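PDB 4XHC: alpha-L-rhamnosidase from Klebsiella oxytoca, which probably hydrolyses the bonds that hold terminal alpha-L-rhamnose in rhamnosides, as a family GH78 glycoside hydrolase with rhamnose bound in its pocket. Local coordinates for residues L273-N287 against V294-F308. Numbering follows the deposited sequence.
With RAM (alpha-L-rhamnopyranose), chain C.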
# COMPACT_ATOMS: atom_id res chain seq x y z
N LEU A 273 -20.09 -27.40 7.35
CA LEU A 273 -18.72 -26.95 7.47
C LEU A 273 -18.12 -27.38 8.81
O LEU A 273 -17.07 -28.01 8.84
CB LEU A 273 -18.61 -25.43 7.31
CG LEU A 273 -18.72 -24.88 5.88
CD1 LEU A 273 -18.85 -23.36 5.90
CD2 LEU A 273 -17.52 -25.29 5.04
N PHE A 274 -18.80 -27.06 9.90
CA PHE A 274 -18.34 -27.48 11.23
C PHE A 274 -18.24 -29.00 11.35
O PHE A 274 -17.33 -29.50 11.98
CB PHE A 274 -19.26 -26.95 12.33
CG PHE A 274 -19.04 -25.51 12.66
CD1 PHE A 274 -17.95 -25.13 13.43
CD2 PHE A 274 -19.90 -24.53 12.20
CE1 PHE A 274 -17.74 -23.80 13.75
CE2 PHE A 274 -19.70 -23.20 12.50
CZ PHE A 274 -18.62 -22.83 13.28
N ALA A 275 -19.18 -29.72 10.74
CA ALA A 275 -19.17 -31.18 10.78
C ALA A 275 -18.08 -31.81 9.89
O ALA A 275 -17.64 -32.93 10.14
CB ALA A 275 -20.53 -31.72 10.39
N GLY A 276 -17.69 -31.09 8.84
CA GLY A 276 -16.82 -31.64 7.79
C GLY A 276 -15.33 -31.66 8.09
O GLY A 276 -14.56 -32.33 7.40
N HIS A 277 -14.91 -30.90 9.09
CA HIS A 277 -13.52 -30.88 9.49
C HIS A 277 -13.43 -30.68 10.99
O HIS A 277 -13.65 -29.57 11.49
CB HIS A 277 -12.76 -29.78 8.73
CG HIS A 277 -11.27 -29.88 8.84
ND1 HIS A 277 -10.44 -28.80 8.64
CD2 HIS A 277 -10.46 -30.92 9.13
CE1 HIS A 277 -9.19 -29.17 8.80
NE2 HIS A 277 -9.17 -30.45 9.10
N THR A 278 -13.14 -31.77 11.69
CA THR A 278 -13.18 -31.81 13.15
C THR A 278 -11.85 -32.21 13.74
O THR A 278 -10.90 -32.55 13.01
CB THR A 278 -14.22 -32.85 13.65
OG1 THR A 278 -13.75 -34.18 13.38
CG2 THR A 278 -15.56 -32.65 12.95
N ARG A 279 -11.77 -32.17 15.07
CA ARG A 279 -10.63 -32.74 15.78
C ARG A 279 -10.75 -34.24 15.60
O ARG A 279 -11.84 -34.73 15.33
CB ARG A 279 -10.65 -32.34 17.25
CG ARG A 279 -9.31 -32.50 17.94
CD ARG A 279 -9.25 -31.77 19.27
NE ARG A 279 -10.13 -32.40 20.25
CZ ARG A 279 -10.38 -31.92 21.47
NH1 ARG A 279 -9.83 -30.79 21.89
NH2 ARG A 279 -11.20 -32.58 22.26
N GLU A 280 -9.65 -34.97 15.73
CA GLU A 280 -9.65 -36.39 15.38
C GLU A 280 -10.56 -37.21 16.30
O GLU A 280 -11.13 -38.20 15.87
CB GLU A 280 -8.22 -36.96 15.34
CG GLU A 280 -7.90 -38.10 16.31
CD GLU A 280 -6.47 -38.61 16.17
OE1 GLU A 280 -6.09 -39.05 15.06
OE2 GLU A 280 -5.73 -38.59 17.19
N ASP A 281 -10.71 -36.78 17.55
CA ASP A 281 -11.66 -37.42 18.47
C ASP A 281 -13.12 -37.04 18.21
O ASP A 281 -14.01 -37.45 18.96
CB ASP A 281 -11.28 -37.12 19.93
CG ASP A 281 -11.57 -35.68 20.34
OD1 ASP A 281 -11.80 -34.82 19.47
OD2 ASP A 281 -11.56 -35.41 21.56
N GLY A 282 -13.38 -36.24 17.18
CA GLY A 282 -14.74 -35.90 16.76
C GLY A 282 -15.28 -34.55 17.22
O GLY A 282 -16.37 -34.16 16.81
N MET A 283 -14.55 -33.82 18.07
CA MET A 283 -15.02 -32.50 18.53
C MET A 283 -14.95 -31.42 17.45
O MET A 283 -13.93 -31.26 16.77
CB MET A 283 -14.22 -32.01 19.76
CG MET A 283 -14.89 -30.85 20.50
SD MET A 283 -13.95 -30.36 21.94
CE MET A 283 -14.85 -28.91 22.52
N VAL A 284 -16.03 -30.66 17.32
CA VAL A 284 -16.09 -29.58 16.36
C VAL A 284 -15.33 -28.36 16.88
O VAL A 284 -15.25 -28.14 18.09
CB VAL A 284 -17.54 -29.17 16.00
CG1 VAL A 284 -18.32 -30.35 15.47
CG2 VAL A 284 -18.24 -28.55 17.20
N SER A 285 -14.75 -27.59 15.97
CA SER A 285 -14.00 -26.40 16.32
C SER A 285 -14.93 -25.25 16.68
O SER A 285 -16.12 -25.29 16.40
CB SER A 285 -13.08 -26.00 15.17
OG SER A 285 -12.21 -27.08 14.86
N ALA A 286 -14.36 -24.24 17.31
CA ALA A 286 -15.11 -23.06 17.68
C ALA A 286 -15.43 -22.22 16.45
O ALA A 286 -16.48 -21.56 16.40
CB ALA A 286 -14.35 -22.24 18.70
N ASN A 287 -14.53 -22.24 15.47
CA ASN A 287 -14.69 -21.48 14.23
C ASN A 287 -14.02 -22.15 13.02
O ASN A 287 -13.12 -22.98 13.18
CB ASN A 287 -14.13 -20.08 14.40
CG ASN A 287 -12.65 -20.08 14.71
OD1 ASN A 287 -11.83 -20.00 13.81
ND2 ASN A 287 -12.30 -20.20 15.97
N VAL A 294 -11.25 -24.97 3.07
CA VAL A 294 -11.90 -25.14 4.37
C VAL A 294 -10.89 -25.67 5.38
O VAL A 294 -10.40 -26.79 5.25
CB VAL A 294 -13.10 -26.10 4.27
CG1 VAL A 294 -13.70 -26.34 5.66
CG2 VAL A 294 -14.15 -25.56 3.32
N ILE A 295 -10.55 -24.84 6.37
CA ILE A 295 -9.72 -25.27 7.50
C ILE A 295 -10.42 -24.88 8.78
O ILE A 295 -10.78 -23.72 8.98
CB ILE A 295 -8.31 -24.64 7.52
CG1 ILE A 295 -7.61 -24.75 6.16
CG2 ILE A 295 -7.44 -25.30 8.59
CD1 ILE A 295 -7.42 -23.42 5.44
N ALA A 296 -10.58 -25.85 9.68
CA ALA A 296 -11.22 -25.62 10.96
C ALA A 296 -10.13 -25.23 11.94
O ALA A 296 -9.01 -25.75 11.88
CB ALA A 296 -11.93 -26.88 11.42
N ASP A 297 -10.46 -24.31 12.83
CA ASP A 297 -9.45 -23.74 13.70
C ASP A 297 -9.01 -24.77 14.73
O ASP A 297 -9.74 -25.73 14.98
CB ASP A 297 -10.00 -22.48 14.37
CG ASP A 297 -8.90 -21.57 14.92
OD1 ASP A 297 -7.75 -21.60 14.43
OD2 ASP A 297 -9.21 -20.81 15.86
N ASP A 298 -7.84 -24.57 15.31
CA ASP A 298 -7.38 -25.37 16.45
C ASP A 298 -7.80 -24.75 17.80
O ASP A 298 -7.08 -24.84 18.78
CB ASP A 298 -5.87 -25.59 16.39
CG ASP A 298 -5.07 -24.29 16.46
OD1 ASP A 298 -5.64 -23.22 16.75
OD2 ASP A 298 -3.85 -24.35 16.23
N THR A 299 -8.98 -24.13 17.85
CA THR A 299 -9.53 -23.53 19.06
C THR A 299 -10.80 -24.28 19.40
O THR A 299 -11.68 -24.40 18.56
CB THR A 299 -9.88 -22.04 18.83
OG1 THR A 299 -8.69 -21.32 18.54
CG2 THR A 299 -10.56 -21.43 20.04
N PHE A 300 -10.88 -24.80 20.62
CA PHE A 300 -12.00 -25.65 21.00
C PHE A 300 -12.64 -25.15 22.28
O PHE A 300 -11.96 -24.98 23.27
CB PHE A 300 -11.53 -27.10 21.14
CG PHE A 300 -10.97 -27.65 19.87
CD1 PHE A 300 -11.82 -28.16 18.89
CD2 PHE A 300 -9.60 -27.62 19.62
CE1 PHE A 300 -11.32 -28.65 17.70
CE2 PHE A 300 -9.09 -28.11 18.43
CZ PHE A 300 -9.95 -28.63 17.46
N LEU A 301 -13.95 -24.91 22.22
CA LEU A 301 -14.72 -24.37 23.33
C LEU A 301 -15.87 -25.30 23.74
O LEU A 301 -16.66 -25.75 22.91
CB LEU A 301 -15.25 -22.99 22.97
CG LEU A 301 -14.20 -21.87 22.87
CD1 LEU A 301 -14.76 -20.66 22.14
CD2 LEU A 301 -13.69 -21.45 24.25
N PHE A 302 -15.95 -25.59 25.03
CA PHE A 302 -16.98 -26.47 25.58
C PHE A 302 -18.38 -26.07 25.12
O PHE A 302 -19.14 -26.92 24.66
CB PHE A 302 -16.88 -26.41 27.10
CG PHE A 302 -17.83 -27.33 27.84
CD1 PHE A 302 -17.51 -28.67 28.05
CD2 PHE A 302 -19.00 -26.83 28.39
CE1 PHE A 302 -18.36 -29.50 28.77
CE2 PHE A 302 -19.86 -27.65 29.09
CZ PHE A 302 -19.54 -28.99 29.28
N ASP A 303 -18.70 -24.78 25.22
CA ASP A 303 -20.06 -24.31 24.93
C ASP A 303 -20.37 -24.28 23.43
O ASP A 303 -21.43 -24.75 23.01
CB ASP A 303 -20.39 -22.95 25.60
CG ASP A 303 -19.40 -21.83 25.28
OD1 ASP A 303 -18.22 -22.10 24.94
OD2 ASP A 303 -19.79 -20.65 25.43
N TYR A 304 -19.44 -23.76 22.64
CA TYR A 304 -19.61 -23.70 21.19
C TYR A 304 -19.75 -25.08 20.55
O TYR A 304 -20.51 -25.26 19.61
CB TYR A 304 -18.45 -22.93 20.55
CG TYR A 304 -18.57 -21.42 20.64
CD1 TYR A 304 -19.31 -20.83 21.66
CD2 TYR A 304 -17.93 -20.60 19.73
CE1 TYR A 304 -19.42 -19.46 21.75
CE2 TYR A 304 -18.03 -19.23 19.83
CZ TYR A 304 -18.78 -18.67 20.84
OH TYR A 304 -18.91 -17.31 20.96
N SER A 305 -19.02 -26.07 21.08
CA SER A 305 -19.18 -27.45 20.63
C SER A 305 -20.60 -27.95 20.88
O SER A 305 -21.25 -28.44 19.97
CB SER A 305 -18.16 -28.37 21.31
OG SER A 305 -18.60 -29.71 21.28
N LEU A 306 -21.07 -27.80 22.11
CA LEU A 306 -22.43 -28.20 22.46
C LEU A 306 -23.51 -27.46 21.67
O LEU A 306 -24.59 -28.00 21.46
CB LEU A 306 -22.68 -27.99 23.95
CG LEU A 306 -22.03 -29.02 24.86
CD1 LEU A 306 -21.88 -28.48 26.27
CD2 LEU A 306 -22.82 -30.33 24.85
N PHE A 307 -23.22 -26.24 21.23
CA PHE A 307 -24.19 -25.46 20.48
C PHE A 307 -24.46 -26.03 19.10
O PHE A 307 -25.49 -25.72 18.50
CB PHE A 307 -23.78 -23.98 20.35
CG PHE A 307 -23.86 -23.19 21.63
CD1 PHE A 307 -24.84 -23.43 22.58
CD2 PHE A 307 -22.98 -22.14 21.85
CE1 PHE A 307 -24.90 -22.68 23.74
CE2 PHE A 307 -23.04 -21.38 23.01
CZ PHE A 307 -24.00 -21.65 23.96
N PHE A 308 -23.57 -26.88 18.60
CA PHE A 308 -23.86 -27.62 17.39
C PHE A 308 -25.21 -28.33 17.50
O PHE A 308 -26.00 -28.37 16.55
CB PHE A 308 -22.76 -28.64 17.09
CG PHE A 308 -22.89 -29.29 15.74
CD1 PHE A 308 -22.32 -28.72 14.62
CD2 PHE A 308 -23.60 -30.48 15.60
CE1 PHE A 308 -22.44 -29.32 13.38
CE2 PHE A 308 -23.73 -31.08 14.36
CZ PHE A 308 -23.15 -30.50 13.25
C1 RAM C . -14.40 -13.25 19.49
C2 RAM C . -15.59 -12.70 18.73
C3 RAM C . -16.53 -13.83 18.33
C4 RAM C . -16.68 -14.79 19.49
C5 RAM C . -15.34 -15.49 19.71
C6 RAM C . -15.09 -15.86 21.15
O1 RAM C . -13.28 -12.59 19.05
O2 RAM C . -16.27 -11.82 19.61
O3 RAM C . -17.81 -13.31 17.97
O4 RAM C . -17.66 -15.77 19.21
O5 RAM C . -14.26 -14.65 19.28
O HOH W 1 -15.51 -25.88 19.80
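R279 covers one face of the F300 ring: its CD makes a CH-pi contact, and the guanidinium continues over the same face in a cation-pi contact, R279 CZ 4.7 Å from the F300 centroid and the guanidinium plane turned 47° from the ring. D281 holds that guanidinium side-on in a salt bridge, OD1 taking R279 NE and OD2 taking R279 NH2. At the ring's edge lies V284 O, and M283 SD approaches obliquely, a Met-aromatic contact. With CG anti to the backbone N (chi1 -165°) and the chain extended beyond it, M283 runs past F300 to set CE 3.6 Å from S305 CB. The H277 ring has I295 CA at its edge, while ND1 accepts from A296 N (3.1 Å) tilted out of the ring plane. The Y304 ring takes A286 O and O4 of the rhamnose at its edge, and its OH donates to that O4 (2.6 Å). S285 OG donates to D297 O at 2.8 Å. N287 ND2 and T299 OG1 both donate to D297 OD2, from opposite faces of the carboxylate, while R244 donates to N287 OD1. Backbone hydrogen bonds from A286 N to T299 O and from D297 N to N287 O join the two segments. Within the six-hairpin glycosidase domain, Y304 carries this packing to the rhamnose pocket, touching W246 and D249; strand 33-35 pairs with 277-279, and Q335 of helix 322-340 is hydrogen-bonded to S305 OG in helix 302-319.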